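Local structure of ABC transporter substrate-binding protein (6R6K) at residues K5-G10 with L56-L61; V91-A96 with K106-G111; D170-T175 with L218-I223. The protein probably binds ferrous iron in the periplasm and hands it to an ABC transporter for uptake into the cell. All coordinates share one frame; numbering follows the deposited sequence.

Contact 1 of 3, residues K5-G10 with L56-L61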
ATOM      1  N   LYS A   5     -21.884 -12.960 -18.612  1.00 68.75           N
ATOM      2  CA  LYS A   5     -21.006 -13.429 -19.685  1.00 68.45           C
ATOM      3  C   LYS A   5     -19.522 -13.186 -19.327  1.00 65.13           C
ATOM      4  O   LYS A   5     -18.733 -14.148 -19.271  1.00 63.09           O
ATOM      5  CB  LYS A   5     -21.404 -12.775 -21.027  1.00 74.79           C
ATOM      6  CG  LYS A   5     -20.623 -13.261 -22.249  1.00 88.58           C
ATOM      7  CD  LYS A   5     -20.388 -12.118 -23.243  1.00 98.36           C
ATOM      8  CE  LYS A   5     -19.151 -11.305 -22.927  1.00100.32           C
ATOM      9  NZ  LYS A   5     -19.298  -9.884 -23.338  1.00107.51           N
ATOM     10  N   ARG A   6     -19.153 -11.905 -19.066  1.00 57.27           N
ATOM     11  CA  ARG A   6     -17.786 -11.555 -18.656  1.00 52.34           C
ATOM     12  C   ARG A   6     -17.618 -11.880 -17.184  1.00 50.21           C
ATOM     13  O   ARG A   6     -18.571 -11.757 -16.412  1.00 50.54           O
ATOM     14  CB  ARG A   6     -17.504 -10.067 -18.863  1.00 53.92           C
ATOM     15  CG  ARG A   6     -17.142  -9.674 -20.278  1.00 61.61           C
ATOM     16  CD  ARG A   6     -17.627  -8.267 -20.532  1.00 66.14           C
ATOM     17  NE  ARG A   6     -16.629  -7.257 -20.186  1.00 62.59           N
ATOM     18  CZ  ARG A   6     -16.916  -6.050 -19.712  1.00 84.62           C
ATOM     19  NH1 ARG A   6     -15.946  -5.187 -19.452  1.00 82.86           N
ATOM     20  NH2 ARG A   6     -18.177  -5.702 -19.472  1.00 72.56           N
ATOM     21  N   LEU A   7     -16.415 -12.307 -16.794  1.00 42.47           N
ATOM     22  CA  LEU A   7     -16.076 -12.610 -15.393  1.00 39.39           C
ATOM     23  C   LEU A   7     -16.175 -11.320 -14.558  1.00 39.03           C
ATOM     24  O   LEU A   7     -15.734 -10.267 -15.010  1.00 37.87           O
ATOM     25  CB  LEU A   7     -14.649 -13.219 -15.304  1.00 37.11           C
ATOM     26  CG  LEU A   7     -14.212 -13.908 -14.002  1.00 38.23           C
ATOM     27  CD1 LEU A   7     -14.768 -15.294 -13.898  1.00 38.33           C
ATOM     28  CD2 LEU A   7     -12.706 -14.035 -13.959  1.00 37.68           C
ATOM     29  N   ARG A   8     -16.819 -11.404 -13.384  1.00 33.88           N
ATOM     30  CA  ARG A   8     -17.010 -10.285 -12.460  1.00 33.04           C
ATOM     31  C   ARG A   8     -16.100 -10.492 -11.241  1.00 32.58           C
ATOM     32  O   ARG A   8     -16.309 -11.422 -10.458  1.00 30.57           O
ATOM     33  CB  ARG A   8     -18.492 -10.136 -12.090  1.00 35.42           C
ATOM     34  CG  ARG A   8     -19.343  -9.634 -13.251  1.00 39.81           C
ATOM     35  CD  ARG A   8     -20.825  -9.500 -12.932  1.00 41.97           C
ATOM     36  NE  ARG A   8     -21.109  -8.748 -11.701  1.00 42.16           N
ATOM     37  CZ  ARG A   8     -21.114  -7.421 -11.597  1.00 54.08           C
ATOM     38  NH1 ARG A   8     -21.379  -6.843 -10.432  1.00 36.98           N
ATOM     39  NH2 ARG A   8     -20.820  -6.662 -12.645  1.00 48.51           N
ATOM     40  N   ILE A   9     -15.033  -9.663 -11.150  1.00 27.37           N
ATOM     41  CA  ILE A   9     -13.962  -9.748 -10.160  1.00 25.10           C
ATOM     42  C   ILE A   9     -14.054  -8.678  -9.083  1.00 29.44           C
ATOM     43  O   ILE A   9     -13.859  -7.497  -9.365  1.00 30.32           O
ATOM     44  CB  ILE A   9     -12.568  -9.696 -10.864  1.00 26.71           C
ATOM     45  CG1 ILE A   9     -12.477 -10.706 -12.021  1.00 25.54           C
ATOM     46  CG2 ILE A   9     -11.393  -9.842  -9.849  1.00 24.89           C
ATOM     47  CD1 ILE A   9     -11.598 -10.289 -13.050  1.00 22.75           C
ATOM     48  N   GLY A  10     -14.238  -9.125  -7.851  1.00 24.28           N
ATOM     49  CA  GLY A  10     -14.270  -8.266  -6.689  1.00 21.91           C
ATOM     50  C   GLY A  10     -12.884  -7.829  -6.262  1.00 25.68           C
ATOM     51  O   GLY A  10     -11.917  -8.608  -6.334  1.00 23.45           O
ATOM     52  N   LEU A  56     -20.774 -11.552  -8.048  1.00 32.22           N
ATOM     53  CA  LEU A  56     -19.362 -11.780  -8.395  1.00 29.87           C
ATOM     54  C   LEU A  56     -18.997 -13.236  -8.641  1.00 35.10           C
ATOM     55  O   LEU A  56     -19.685 -14.130  -8.159  1.00 36.91           O
ATOM     56  CB  LEU A  56     -18.423 -11.159  -7.325  1.00 27.62           C
ATOM     57  CG  LEU A  56     -18.667  -9.699  -6.978  1.00 31.34           C
ATOM     58  CD1 LEU A  56     -17.774  -9.265  -5.862  1.00 30.08           C
ATOM     59  CD2 LEU A  56     -18.518  -8.804  -8.197  1.00 30.80           C
ATOM     60  N   ASP A  57     -17.892 -13.475  -9.374  1.00 32.30           N
ATOM     61  CA  ASP A  57     -17.384 -14.823  -9.689  1.00 32.25           C
ATOM     62  C   ASP A  57     -16.115 -15.176  -8.895  1.00 34.46           C
ATOM     63  O   ASP A  57     -15.828 -16.351  -8.694  1.00 35.05           O
ATOM     64  CB  ASP A  57     -17.148 -14.993 -11.212  1.00 33.68           C
ATOM     65  CG  ASP A  57     -18.374 -14.713 -12.068  1.00 47.94           C
ATOM     66  OD1 ASP A  57     -19.442 -15.329 -11.805  1.00 52.54           O
ATOM     67  OD2 ASP A  57     -18.272 -13.882 -12.998  1.00 51.42           O
ATOM     68  N   VAL A  58     -15.379 -14.153  -8.449  1.00 28.92           N
ATOM     69  CA  VAL A  58     -14.151 -14.235  -7.662  1.00 26.65           C
ATOM     70  C   VAL A  58     -13.920 -12.906  -6.916  1.00 29.21           C
ATOM     71  O   VAL A  58     -14.386 -11.855  -7.367  1.00 28.73           O
ATOM     72  CB  VAL A  58     -12.923 -14.641  -8.557  1.00 28.49           C
ATOM     73  CG1 VAL A  58     -12.665 -13.643  -9.682  1.00 26.89           C
ATOM     74  CG2 VAL A  58     -11.654 -14.864  -7.728  1.00 27.00           C
ATOM     75  N   VAL A  59     -13.177 -12.956  -5.798  1.00 25.22           N
ATOM     76  CA  VAL A  59     -12.773 -11.779  -5.032  1.00 22.98           C
ATOM     77  C   VAL A  59     -11.250 -11.839  -4.877  1.00 26.33           C
ATOM     78  O   VAL A  59     -10.746 -12.836  -4.382  1.00 25.74           O
ATOM     79  CB  VAL A  59     -13.505 -11.643  -3.660  1.00 26.89           C
ATOM     80  CG1 VAL A  59     -12.971 -10.461  -2.835  1.00 25.30           C
ATOM     81  CG2 VAL A  59     -15.024 -11.517  -3.841  1.00 27.90           C
ATOM     82  N   VAL A  60     -10.519 -10.779  -5.314  1.00 23.82           N
ATOM     83  CA  VAL A  60      -9.068 -10.688  -5.107  1.00 22.80           C
ATOM     84  C   VAL A  60      -8.827 -10.097  -3.695  1.00 28.12           C
ATOM     85  O   VAL A  60      -9.411  -9.079  -3.328  1.00 26.69           O
ATOM     86  CB  VAL A  60      -8.331  -9.895  -6.208  1.00 23.59           C
ATOM     87  CG1 VAL A  60      -6.876  -9.685  -5.848  1.00 21.61           C
ATOM     88  CG2 VAL A  60      -8.475 -10.574  -7.565  1.00 23.44           C
ATOM     89  N   LEU A  61      -8.028 -10.786  -2.886  1.00 26.63           N
ATOM     90  CA  LEU A  61      -7.745 -10.335  -1.526  1.00 26.27           C
ATOM     91  C   LEU A  61      -6.282  -9.983  -1.312  1.00 27.49           C
ATOM     92  O   LEU A  61      -5.400 -10.642  -1.855  1.00 24.25           O
ATOM     93  CB  LEU A  61      -8.138 -11.438  -0.512  1.00 27.34           C
ATOM     94  CG  LEU A  61      -9.634 -11.828  -0.428  1.00 32.94           C
ATOM     95  CD1 LEU A  61      -9.811 -13.073   0.361  1.00 32.75           C
ATOM     96  CD2 LEU A  61     -10.469 -10.713   0.188  1.00 34.20           C
TER
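I9 and V58 meet at the apolar centre, their side chains side by side and pointing the same way, with I9 CG1 3.8 Å from V58 CG1. They belong to neighbouring strands of the four-stranded parallel sheet, order 2-1-3-4, that forms the first lobe of this two-lobed binding protein. The other branch of I9 carries the row onward, CG2 lying 3.8 Å from V60 CG2, and helices 14-24 and 116-133 cover this face. The backbone gives the usual parallel pattern: G10 N donates to V58 O (2.8 Å) and G10 O accepts from V60 N (2.8 Å), leaving V59 between the two partners. On the reverse face, L56 CD1 packs 3.7 Å from G10 CA, directly against the bare glycine backbone. Toward the polar edge R8 spends its guanidinium elsewhere, in a salt bridge with E29 and a bond to T55 O, and offers D57 its backbone. D57 N donates to R8 O (2.8 Å), while the turn of its CG beside its own N (chi1 -56°) brings the carboxylate round to the same residue. R8 N reaches D57 OD2 at 2.9 Å, on the anti side and 24° out of the carboxylate plane.

Contact 2 of 3, residues V91-A96 with K106-G111; sequences VPLLAA and KVVNPG. Unlike the reference sequence in segment 106-111: G111 (reference His). With EDO (1,2-ethanediol), chain B.
L93 and V108 cross obliquely, L93 CB sitting 4.1 Å from V108 CG2, with CG1 equally near. V64 touches both residues from outside. A96 likewise points into the opposing segment, where its CB packs alongside the extended chain of K106, 3.9 Å from K106 CG, and also lies close to the carbonyls of K106 and V108. Between these patches the backbones of A95 and V108 form a non-hydrogen-bonded antiparallel pair, framed by two bonds of unlike shape. N109 N donates almost straight to L94 O (2.8 Å, 178°), whereas A96 N approaches V107 O (2.9 Å) from above the carbonyl plane, 50° out of it. N109 swings its CG anti to the backbone N (chi1 -177°), setting the amide to work at both ends. Its OD1 takes G111 N at 3.0 Å in an Asx turn; its ND2 donates to G178 O and to a water (2.9 Å) that in turn donates to A95 O (2.7 Å). G111 replaces the histidine of the reference sequence. Y182 OH is bonded to L94 N and N109 O, and N62 to P110 O. The whole is a short, weakly bonded antiparallel pair of strands, and its position is consistent with a place on the wall of the interlobe cleft, where relatives hold their metal.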
ATOM      1  N   VAL A  91       4.439 -13.662  -1.663  1.00 27.60           N
ATOM      2  CA  VAL A  91       5.131 -12.446  -1.258  1.00 26.34           C
ATOM      3  C   VAL A  91       5.765 -12.626   0.127  1.00 33.38           C
ATOM      4  O   VAL A  91       5.042 -12.866   1.099  1.00 32.50           O
ATOM      5  CB  VAL A  91       4.240 -11.157  -1.374  1.00 26.54           C
ATOM      6  CG1 VAL A  91       4.983  -9.888  -0.925  1.00 26.04           C
ATOM      7  CG2 VAL A  91       3.663 -10.977  -2.769  1.00 23.97           C
ATOM      8  N   PRO A  92       7.108 -12.502   0.246  1.00 33.14           N
ATOM      9  CA  PRO A  92       7.739 -12.541   1.588  1.00 35.43           C
ATOM     10  C   PRO A  92       7.254 -11.337   2.414  1.00 39.43           C
ATOM     11  O   PRO A  92       7.222 -10.217   1.917  1.00 38.68           O
ATOM     12  CB  PRO A  92       9.239 -12.490   1.275  1.00 39.24           C
ATOM     13  CG  PRO A  92       9.337 -12.926  -0.191  1.00 41.98           C
ATOM     14  CD  PRO A  92       8.121 -12.271  -0.798  1.00 35.03           C
ATOM     15  N   LEU A  93       6.721 -11.604   3.615  1.00 36.41           N
ATOM     16  CA  LEU A  93       6.067 -10.610   4.460  1.00 35.93           C
ATOM     17  C   LEU A  93       6.961 -10.015   5.539  1.00 42.58           C
ATOM     18  O   LEU A  93       7.918 -10.648   5.984  1.00 45.26           O
ATOM     19  CB  LEU A  93       4.768 -11.184   5.075  1.00 35.23           C
ATOM     20  CG  LEU A  93       3.782 -11.841   4.063  1.00 37.94           C
ATOM     21  CD1 LEU A  93       2.739 -12.673   4.758  1.00 38.55           C
ATOM     22  CD2 LEU A  93       3.106 -10.809   3.133  1.00 35.57           C
ATOM     23  N   LEU A  94       6.683  -8.758   5.900  1.00 37.38           N
ATOM     24  CA  LEU A  94       7.399  -8.011   6.934  1.00 38.18           C
ATOM     25  C   LEU A  94       6.579  -7.990   8.215  1.00 42.89           C
ATOM     26  O   LEU A  94       5.358  -7.907   8.158  1.00 40.07           O
ATOM     27  CB  LEU A  94       7.716  -6.567   6.502  1.00 36.97           C
ATOM     28  CG  LEU A  94       8.736  -6.370   5.342  1.00 40.03           C
ATOM     29  CD1 LEU A  94       9.088  -4.936   5.191  1.00 38.21           C
ATOM     30  CD2 LEU A  94      10.049  -7.147   5.544  1.00 45.44           C
ATOM     31  N   ALA A  95       7.246  -8.098   9.364  1.00 43.77           N
ATOM     32  CA  ALA A  95       6.632  -8.086  10.687  1.00 44.64           C
ATOM     33  C   ALA A  95       6.054  -6.738  11.014  1.00 47.59           C
ATOM     34  O   ALA A  95       6.648  -5.703  10.680  1.00 47.39           O
ATOM     35  CB  ALA A  95       7.677  -8.452  11.735  1.00 49.12           C
ATOM     36  N   ALA A  96       4.897  -6.729  11.690  1.00 43.08           N
ATOM     37  CA  ALA A  96       4.336  -5.480  12.181  1.00 41.66           C
ATOM     38  C   ALA A  96       4.972  -5.312  13.588  1.00 47.10           C
ATOM     39  O   ALA A  96       4.985  -6.261  14.384  1.00 46.87           O
ATOM     40  CB  ALA A  96       2.816  -5.563  12.264  1.00 40.80           C
ATOM     41  N   LYS A 106      -1.449  -7.703  15.687  1.00 55.42           N
ATOM     42  CA  LYS A 106      -1.001  -7.572  14.303  1.00 53.27           C
ATOM     43  C   LYS A 106       0.387  -8.214  14.174  1.00 58.48           C
ATOM     44  O   LYS A 106       1.337  -7.752  14.803  1.00 62.03           O
ATOM     45  CB  LYS A 106      -0.952  -6.075  13.925  1.00 54.95           C
ATOM     46  CG  LYS A 106      -1.052  -5.762  12.428  1.00 65.51           C
ATOM     47  CD  LYS A 106      -1.072  -4.252  12.216  1.00 71.06           C
ATOM     48  CE  LYS A 106      -1.065  -3.822  10.768  1.00 72.16           C
ATOM     49  NZ  LYS A 106      -1.376  -2.372  10.627  1.00 71.07           N
ATOM     50  N   VAL A 107       0.501  -9.281  13.388  1.00 51.46           N
ATOM     51  CA  VAL A 107       1.759 -10.007  13.233  1.00 51.57           C
ATOM     52  C   VAL A 107       2.540  -9.486  12.021  1.00 51.51           C
ATOM     53  O   VAL A 107       3.760  -9.337  12.058  1.00 52.90           O
ATOM     54  CB  VAL A 107       1.457 -11.540  13.145  1.00 56.54           C
ATOM     55  CG1 VAL A 107       2.705 -12.371  12.849  1.00 57.70           C
ATOM     56  CG2 VAL A 107       0.785 -12.040  14.412  1.00 58.54           C
ATOM     57  N   VAL A 108       1.817  -9.236  10.947  1.00 43.86           N
ATOM     58  CA  VAL A 108       2.370  -8.859   9.659  1.00 40.45           C
ATOM     59  C   VAL A 108       1.957  -7.446   9.240  1.00 39.28           C
ATOM     60  O   VAL A 108       0.882  -6.971   9.601  1.00 38.72           O
ATOM     61  CB  VAL A 108       1.927  -9.972   8.663  1.00 42.34           C
ATOM     62  CG1 VAL A 108       1.715  -9.480   7.235  1.00 39.84           C
ATOM     63  CG2 VAL A 108       2.880 -11.150   8.715  1.00 43.70           C
ATOM     64  N   ASN A 109       2.842  -6.769   8.515  1.00 32.15           N
ATOM     65  CA  ASN A 109       2.544  -5.502   7.911  1.00 29.59           C
ATOM     66  C   ASN A 109       1.835  -5.878   6.543  1.00 33.06           C
ATOM     67  O   ASN A 109       2.400  -6.655   5.758  1.00 32.55           O
ATOM     68  CB  ASN A 109       3.828  -4.739   7.666  1.00 26.25           C
ATOM     69  CG  ASN A 109       3.643  -3.370   7.092  1.00 35.68           C
ATOM     70  OD1 ASN A 109       2.711  -3.056   6.299  1.00 27.38           O
ATOM     71  ND2 ASN A 109       4.569  -2.524   7.464  1.00 25.09           N
ATOM     72  N   PRO A 110       0.604  -5.374   6.263  1.00 28.07           N
ATOM     73  CA  PRO A 110      -0.076  -5.776   5.021  1.00 25.16           C
ATOM     74  C   PRO A 110       0.199  -4.915   3.785  1.00 26.53           C
ATOM     75  O   PRO A 110      -0.264  -5.252   2.714  1.00 25.25           O
ATOM     76  CB  PRO A 110      -1.551  -5.741   5.414  1.00 26.29           C
ATOM     77  CG  PRO A 110      -1.640  -4.667   6.513  1.00 31.15           C
ATOM     78  CD  PRO A 110      -0.258  -4.490   7.099  1.00 28.87           C
ATOM     79  N   GLY A 111       0.946  -3.821   3.934  1.00 24.01           N
ATOM     80  CA  GLY A 111       1.222  -2.859   2.876  1.00 20.60           C
ATOM     81  C   GLY A 111       2.204  -3.298   1.837  1.00 25.90           C
ATOM     82  O   GLY A 111       2.984  -2.472   1.374  1.00 27.19           O
TER
HETATM   83  C1  EDO B 421       2.072  -9.489  17.550  1.00 75.97           C
HETATM   84  O1  EDO B 421       2.182 -10.864  17.921  1.00 75.66           O
HETATM   85  C2  EDO B 421       3.471  -8.802  17.459  1.00 75.54           C
HETATM   86  O2  EDO B 421       3.363  -7.474  16.937  1.00 73.16           O
HETATM   87  O   HOH W   1       6.356  -3.246   9.596  1.00 28.18           O

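Contact 3 of 3, residues D170-T175 with L218-I223; sequences DFRVAT and LDVKVI
D219 OD1 is gripped by both terminal nitrogens of R172: R172 NH2 stands 2.9 Å from D219 OD1, and R172 NH1 bonds more weakly to D219 OD1 at 3.1 Å. A further weak bond runs from R172 NH2 to D219 OD2 at 3.3 Å. The carboxylate meets the edge of the guanidinium and not its face, yet the two planes are turned 72° apart, so the salt bridge is a fork centred on OD1, with OD2 held only weakly, and not a flat, paired bidentate bridge. A bend in the arginine chain at chi3 (74°) returns its end toward the opposing segment, and T192 of the adjoining strand touches both partners.

Beneath this clasp lies V220, whose two methyls divide the work. CG1 presses against R172 O at 3.4 Å, and CG2 reaches A174 CB at 3.6 Å. The small A174 side chain is thereby enclosed, since L218 CD1 and I223 CG1 also come to its CB, the latter at 3.7 Å. On the opposite face V173 and V222 lie side by side, pointing the same way, with helix 260-278 touching V222.

The backbone link across the segments is longer than usual: A174 N donates to V222 O at 3.3 Å, in the carbonyl plane. A174 bridges I223 in parallel register and also hydrogen-bonds through its backbone to F224, while I223 CA adds a CH contact to A174 O. That pairing joins the central two strands, 172-176 and 222-225, of the second lobe's parallel sheet, a Rossmann-like alpha/beta fold of strand order 2-1-3-4.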
ATOM      1  N   ASP A 170      23.518   8.940   3.354  1.00 89.30           N
ATOM      2  CA  ASP A 170      22.238   9.619   3.103  1.00 84.85           C
ATOM      3  C   ASP A 170      21.061   8.665   3.233  1.00 82.02           C
ATOM      4  O   ASP A 170      19.939   9.101   3.499  1.00 78.72           O
ATOM      5  CB  ASP A 170      22.209  10.234   1.688  1.00 87.28           C
ATOM      6  CG  ASP A 170      22.990  11.520   1.465  1.00105.57           C
ATOM      7  OD1 ASP A 170      23.551  12.069   2.454  1.00108.47           O
ATOM      8  OD2 ASP A 170      23.026  11.992   0.307  1.00113.56           O
ATOM      9  N   PHE A 171      21.324   7.368   3.038  1.00 76.61           N
ATOM     10  CA  PHE A 171      20.343   6.296   3.104  1.00 71.63           C
ATOM     11  C   PHE A 171      19.952   5.920   4.534  1.00 71.21           C
ATOM     12  O   PHE A 171      19.056   5.098   4.727  1.00 68.08           O
ATOM     13  CB  PHE A 171      20.836   5.097   2.297  1.00 74.31           C
ATOM     14  CG  PHE A 171      20.837   5.370   0.812  1.00 75.90           C
ATOM     15  CD1 PHE A 171      21.917   5.997   0.204  1.00 82.62           C
ATOM     16  CD2 PHE A 171      19.766   4.982   0.016  1.00 75.31           C
ATOM     17  CE1 PHE A 171      21.924   6.241  -1.172  1.00 84.11           C
ATOM     18  CE2 PHE A 171      19.771   5.227  -1.358  1.00 78.76           C
ATOM     19  CZ  PHE A 171      20.852   5.850  -1.945  1.00 80.41           C
ATOM     20  N   ARG A 172      20.614   6.526   5.538  1.00 68.76           N
ATOM     21  CA  ARG A 172      20.255   6.342   6.946  1.00 67.49           C
ATOM     22  C   ARG A 172      19.079   7.317   7.226  1.00 67.05           C
ATOM     23  O   ARG A 172      19.257   8.541   7.216  1.00 68.26           O
ATOM     24  CB  ARG A 172      21.445   6.614   7.893  1.00 70.35           C
ATOM     25  CG  ARG A 172      22.587   5.589   7.826  1.00 73.53           C
ATOM     26  CD  ARG A 172      23.675   5.844   8.876  1.00 81.95           C
ATOM     27  NE  ARG A 172      23.247   5.476  10.236  1.00 91.82           N
ATOM     28  CZ  ARG A 172      22.863   6.340  11.178  1.00102.33           C
ATOM     29  NH1 ARG A 172      22.871   7.647  10.939  1.00 78.88           N
ATOM     30  NH2 ARG A 172      22.469   5.900  12.369  1.00 89.73           N
ATOM     31  N   VAL A 173      17.867   6.759   7.364  1.00 57.79           N
ATOM     32  CA  VAL A 173      16.628   7.495   7.618  1.00 54.16           C
ATOM     33  C   VAL A 173      15.956   6.937   8.874  1.00 56.55           C
ATOM     34  O   VAL A 173      16.451   5.974   9.451  1.00 58.16           O
ATOM     35  CB  VAL A 173      15.644   7.511   6.396  1.00 54.29           C
ATOM     36  CG1 VAL A 173      16.253   8.206   5.185  1.00 54.71           C
ATOM     37  CG2 VAL A 173      15.115   6.107   6.042  1.00 52.53           C
ATOM     38  N   ALA A 174      14.826   7.520   9.275  1.00 49.45           N
ATOM     39  CA  ALA A 174      14.013   7.049  10.390  1.00 48.35           C
ATOM     40  C   ALA A 174      12.549   7.172   9.954  1.00 48.50           C
ATOM     41  O   ALA A 174      12.265   7.795   8.916  1.00 44.20           O
ATOM     42  CB  ALA A 174      14.283   7.885  11.645  1.00 51.27           C
ATOM     43  N   THR A 175      11.628   6.531  10.700  1.00 45.73           N
ATOM     44  CA  THR A 175      10.201   6.600  10.374  1.00 42.16           C
ATOM     45  C   THR A 175       9.309   6.856  11.581  1.00 44.20           C
ATOM     46  O   THR A 175       9.676   6.544  12.711  1.00 46.28           O
ATOM     47  CB  THR A 175       9.689   5.317   9.665  1.00 42.61           C
ATOM     48  OG1 THR A 175       9.549   4.256  10.615  1.00 42.64           O
ATOM     49  CG2 THR A 175      10.524   4.901   8.477  1.00 40.77           C
ATOM     50  N   LEU A 218      17.669  11.528  17.538  1.00 70.45           N
ATOM     51  CA  LEU A 218      18.120  10.756  16.368  1.00 70.29           C
ATOM     52  C   LEU A 218      19.284  11.434  15.626  1.00 79.79           C
ATOM     53  O   LEU A 218      19.440  12.657  15.723  1.00 80.90           O
ATOM     54  CB  LEU A 218      16.937  10.440  15.406  1.00 64.89           C
ATOM     55  CG  LEU A 218      15.776   9.627  15.993  1.00 65.56           C
ATOM     56  CD1 LEU A 218      14.631   9.538  15.037  1.00 61.66           C
ATOM     57  CD2 LEU A 218      16.201   8.236  16.378  1.00 67.70           C
ATOM     58  N   ASP A 219      20.094  10.631  14.888  1.00 78.42           N
ATOM     59  CA  ASP A 219      21.260  11.117  14.140  1.00 81.99           C
ATOM     60  C   ASP A 219      21.008  11.290  12.623  1.00 81.48           C
ATOM     61  O   ASP A 219      21.928  11.622  11.869  1.00 84.35           O
ATOM     62  CB  ASP A 219      22.499  10.225  14.407  1.00 88.94           C
ATOM     63  CG  ASP A 219      22.305   8.716  14.260  1.00103.76           C
ATOM     64  OD1 ASP A 219      21.361   8.295  13.534  1.00100.93           O
ATOM     65  OD2 ASP A 219      23.104   7.956  14.857  1.00114.21           O
ATOM     66  N   VAL A 220      19.765  11.089  12.196  1.00 71.63           N
ATOM     67  CA  VAL A 220      19.309  11.202  10.802  1.00 67.98           C
ATOM     68  C   VAL A 220      18.602  12.547  10.553  1.00 69.80           C
ATOM     69  O   VAL A 220      18.135  13.172  11.511  1.00 69.08           O
ATOM     70  CB  VAL A 220      18.428   9.989  10.410  1.00 67.09           C
ATOM     71  CG1 VAL A 220      19.196   8.691  10.606  1.00 68.50           C
ATOM     72  CG2 VAL A 220      17.131   9.967  11.214  1.00 63.75           C
ATOM     73  N   LYS A 221      18.545  13.000   9.287  1.00 65.39           N
ATOM     74  CA  LYS A 221      17.902  14.280   8.954  1.00 64.34           C
ATOM     75  C   LYS A 221      16.583  14.080   8.213  1.00 63.16           C
ATOM     76  O   LYS A 221      15.768  14.995   8.177  1.00 61.25           O
ATOM     77  CB  LYS A 221      18.840  15.212   8.154  1.00 70.38           C
ATOM     78  CG  LYS A 221      20.125  15.638   8.873  1.00100.32           C
ATOM     79  CD  LYS A 221      19.943  16.775   9.884  1.00115.89           C
ATOM     80  CE  LYS A 221      21.255  17.115  10.554  1.00133.74           C
ATOM     81  NZ  LYS A 221      21.163  18.363  11.356  1.00144.21           N
ATOM     82  N   VAL A 222      16.375  12.895   7.614  1.00 57.25           N
ATOM     83  CA  VAL A 222      15.157  12.569   6.857  1.00 52.64           C
ATOM     84  C   VAL A 222      14.283  11.588   7.627  1.00 51.79           C
ATOM     85  O   VAL A 222      14.781  10.582   8.132  1.00 52.60           O
ATOM     86  CB  VAL A 222      15.479  12.096   5.405  1.00 56.54           C
ATOM     87  CG1 VAL A 222      14.268  11.467   4.711  1.00 52.07           C
ATOM     88  CG2 VAL A 222      16.030  13.253   4.578  1.00 58.51           C
ATOM     89  N   ILE A 223      12.982  11.892   7.721  1.00 45.12           N
ATOM     90  CA  ILE A 223      11.987  11.058   8.391  1.00 43.06           C
ATOM     91  C   ILE A 223      10.786  10.858   7.496  1.00 44.44           C
ATOM     92  O   ILE A 223      10.230  11.828   6.987  1.00 44.08           O
ATOM     93  CB  ILE A 223      11.637  11.595   9.830  1.00 47.02           C
ATOM     94  CG1 ILE A 223      12.635  11.081  10.872  1.00 50.99           C
ATOM     95  CG2 ILE A 223      10.230  11.243  10.294  1.00 43.05           C
ATOM     96  CD1 ILE A 223      13.671  11.939  11.115  1.00 59.17           C
TER

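Contacts 1 and 3 are counterparts: each joins the two inner strands of a parallel sheet with order 2-1-3-4, one sheet in each lobe, and they lie on opposite sides of the chain's centre with their own centres 43 Å apart. In both, the aspartate of a Leu-Asp pair just ahead of the later strand binds the arginine of the earlier one, through that residue's backbone in contact 1 and its guanidinium in contact 3. Contact 2 lies between, its centre 26 Å from that of contact 1 and 22 Å from that of contact 3; its nearest atoms are about 9 Å from either. There it meets residues of both lobes, probably close to the metal cleft.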